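Local coordinates for uncharacterized protein MJ1062 (Methanocaldococcus jannaschii, PDB 3EO4) that is functionally uncharacterized but, in the GNAT-type domain that forms this part of a longer protein, probably transfers acyl groups, at residues I14-I19 and V112-K117. Sequence-based numbering, arbitrary orientation.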
loop_
_atom_site.group_PDB
_atom_site.type_symbol
_atom_site.label_atom_id
_atom_site.label_comp_id
_atom_site.label_asym_id
_atom_site.label_seq_id
_atom_site.Cartn_x
_atom_site.Cartn_y
_atom_site.Cartn_z
ATOM N N ILE A 14 4.435 -7.008 -18.598
ATOM C CA ILE A 14 3.287 -6.960 -17.702
ATOM C C ILE A 14 2.621 -8.325 -17.721
ATOM O O ILE A 14 2.335 -8.860 -18.783
ATOM C CB ILE A 14 2.263 -5.924 -18.159
ATOM C CG1 ILE A 14 2.784 -4.498 -17.910
ATOM C CG2 ILE A 14 0.949 -6.124 -17.427
ATOM C CD1 ILE A 14 3.658 -3.943 -18.993
ATOM N N ILE A 15 2.386 -8.870 -16.530
ATOM C CA ILE A 15 1.646 -10.106 -16.331
ATOM C C ILE A 15 0.511 -9.792 -15.356
ATOM O O ILE A 15 0.657 -8.944 -14.450
ATOM C CB ILE A 15 2.571 -11.183 -15.742
ATOM C CG1 ILE A 15 3.754 -11.426 -16.685
ATOM C CG2 ILE A 15 1.828 -12.498 -15.527
ATOM C CD1 ILE A 15 5.122 -11.286 -16.030
ATOM N N ILE A 16 -0.632 -10.439 -15.548
ATOM C CA ILE A 16 -1.688 -10.352 -14.571
ATOM C C ILE A 16 -1.989 -11.758 -14.053
ATOM O O ILE A 16 -1.957 -12.717 -14.828
ATOM C CB ILE A 16 -2.951 -9.666 -15.121
ATOM C CG1 ILE A 16 -3.575 -10.460 -16.272
ATOM C CG2 ILE A 16 -2.643 -8.234 -15.540
ATOM C CD1 ILE A 16 -5.029 -10.120 -16.488
ATOM N N ARG A 17 -2.214 -11.877 -12.744
ATOM C CA ARG A 17 -2.547 -13.157 -12.116
ATOM C C ARG A 17 -3.661 -12.911 -11.100
ATOM O O ARG A 17 -3.754 -11.803 -10.521
ATOM C CB ARG A 17 -1.323 -13.797 -11.442
ATOM C CG ARG A 17 -0.722 -12.977 -10.278
ATOM C CD ARG A 17 -0.326 -13.848 -9.055
ATOM N NE ARG A 17 0.192 -13.023 -7.951
ATOM C CZ ARG A 17 -0.529 -12.530 -6.926
ATOM N NH1 ARG A 17 -1.837 -12.766 -6.827
ATOM N NH2 ARG A 17 0.071 -11.791 -5.989
ATOM N N GLN A 18 -4.510 -13.912 -10.870
ATOM C CA GLN A 18 -5.625 -13.681 -9.941
ATOM C C GLN A 18 -5.117 -13.338 -8.551
ATOM O O GLN A 18 -4.028 -13.756 -8.120
ATOM C CB GLN A 18 -6.687 -14.801 -9.907
ATOM C CG GLN A 18 -6.162 -16.209 -10.064
ATOM C CD GLN A 18 -7.201 -17.312 -9.759
ATOM O OE1 GLN A 18 -6.843 -18.499 -9.669
ATOM N NE2 GLN A 18 -8.469 -16.934 -9.588
ATOM N N ILE A 19 -5.911 -12.511 -7.886
ATOM C CA ILE A 19 -5.663 -12.068 -6.536
ATOM C C ILE A 19 -5.849 -13.219 -5.579
ATOM O O ILE A 19 -6.510 -14.194 -5.890
ATOM C CB ILE A 19 -6.673 -10.942 -6.164
ATOM C CG1 ILE A 19 -6.190 -10.148 -4.947
ATOM C CG2 ILE A 19 -8.095 -11.517 -5.978
ATOM C CD1 ILE A 19 -6.791 -8.734 -4.862
ATOM N N VAL A 112 -5.414 -3.466 -18.949
ATOM C CA VAL A 112 -6.797 -3.467 -19.398
ATOM C C VAL A 112 -6.934 -4.269 -20.705
ATOM O O VAL A 112 -7.833 -5.094 -20.832
ATOM C CB VAL A 112 -7.380 -2.045 -19.497
ATOM C CG1 VAL A 112 -8.726 -2.070 -20.206
ATOM C CG2 VAL A 112 -7.497 -1.420 -18.087
ATOM N N SER A 113 -6.020 -4.077 -21.651
ATOM C CA SER A 113 -6.142 -4.824 -22.899
ATOM C C SER A 113 -6.024 -6.341 -22.705
ATOM O O SER A 113 -6.718 -7.106 -23.396
ATOM C CB SER A 113 -5.184 -4.321 -23.962
ATOM O OG SER A 113 -3.922 -4.829 -23.669
ATOM N N LEU A 114 -5.183 -6.775 -21.761
ATOM C CA LEU A 114 -5.162 -8.190 -21.347
ATOM C C LEU A 114 -6.561 -8.686 -20.876
ATOM O O LEU A 114 -7.012 -9.750 -21.254
ATOM C CB LEU A 114 -4.085 -8.447 -20.275
ATOM C CG LEU A 114 -2.595 -8.491 -20.687
ATOM C CD1 LEU A 114 -1.680 -8.591 -19.469
ATOM C CD2 LEU A 114 -2.300 -9.657 -21.653
ATOM N N VAL A 115 -7.233 -7.902 -20.058
ATOM C CA VAL A 115 -8.591 -8.238 -19.602
ATOM C C VAL A 115 -9.600 -8.272 -20.770
ATOM O O VAL A 115 -10.369 -9.213 -20.865
ATOM C CB VAL A 115 -9.060 -7.278 -18.469
ATOM C CG1 VAL A 115 -10.523 -7.504 -18.132
ATOM C CG2 VAL A 115 -8.210 -7.488 -17.220
ATOM N N LEU A 116 -9.557 -7.279 -21.671
ATOM C CA LEU A 116 -10.404 -7.268 -22.856
ATOM C C LEU A 116 -10.238 -8.497 -23.738
ATOM O O LEU A 116 -11.222 -9.012 -24.286
ATOM C CB LEU A 116 -10.211 -5.991 -23.698
ATOM C CG LEU A 116 -10.433 -4.655 -22.973
ATOM C CD1 LEU A 116 -9.996 -3.517 -23.865
ATOM C CD2 LEU A 116 -11.865 -4.439 -22.478
ATOM N N LYS A 117 -9.001 -8.968 -23.876
ATOM C CA LYS A 117 -8.744 -10.154 -24.683
ATOM C C LYS A 117 -9.382 -11.386 -24.023
ATOM O O LYS A 117 -9.969 -12.227 -24.700
ATOM C CB LYS A 117 -7.240 -10.358 -24.900
ATOM C CG LYS A 117 -6.882 -11.288 -26.071
ATOM C CD LYS A 117 -7.016 -10.537 -27.431
ATOM C CE LYS A 117 -7.643 -11.408 -28.551
ATOM N NZ LYS A 117 -6.769 -12.529 -28.986
#
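I14 and I16 on strand 13-18 meet L114 and V115 of helix 107-121, joining the antiparallel sheet of a GNAT acetyltransferase fold to a helix laid against one of its faces. The axes of strand segment 14-18 and helix segment 112-117 approach to 9.4 Å at a crossing angle of -57°, and I16 lies level with L114. The contact is small, and every side-chain pair in it is apolar. L114 CD1 reaches toward the strand and meets both of its inward-facing isoleucines through their CG2 methyls, lying 4.1 Å from I14 CG2. With CG1 of I14 beside the backbone N (chi1 -72°), the short CG2 branch is anti to N and is presented to the leucine, while CG1 and CD1 lead off elsewhere. The same leucine methyl also lies 4.1 Å from the carbonyl oxygen I14 O, a van der Waals approach. I16 runs past L114 in the opposite direction and takes a different rotamer: CG1 stands between the backbone N and carbonyl carbon (chi1 63°), and the nearly extended end carries CD1 beyond the leucine to V115, whose side chain it crosses at about a right angle. I16 and V115 also share V81 of strand 74-84 and W65 of strand 63-71, which places both in one apolar cluster between sheet and helix. C5 of strand 4-6 touches both I14 and L114. On the strand's other face, R17 NH1 donates to Q18 O at 2.7 Å, near the end of the strand, and forms a salt bridge with D23. The methyl contact to V115 is between I16 CD1 and V115 CG2, 4.2 Å apart.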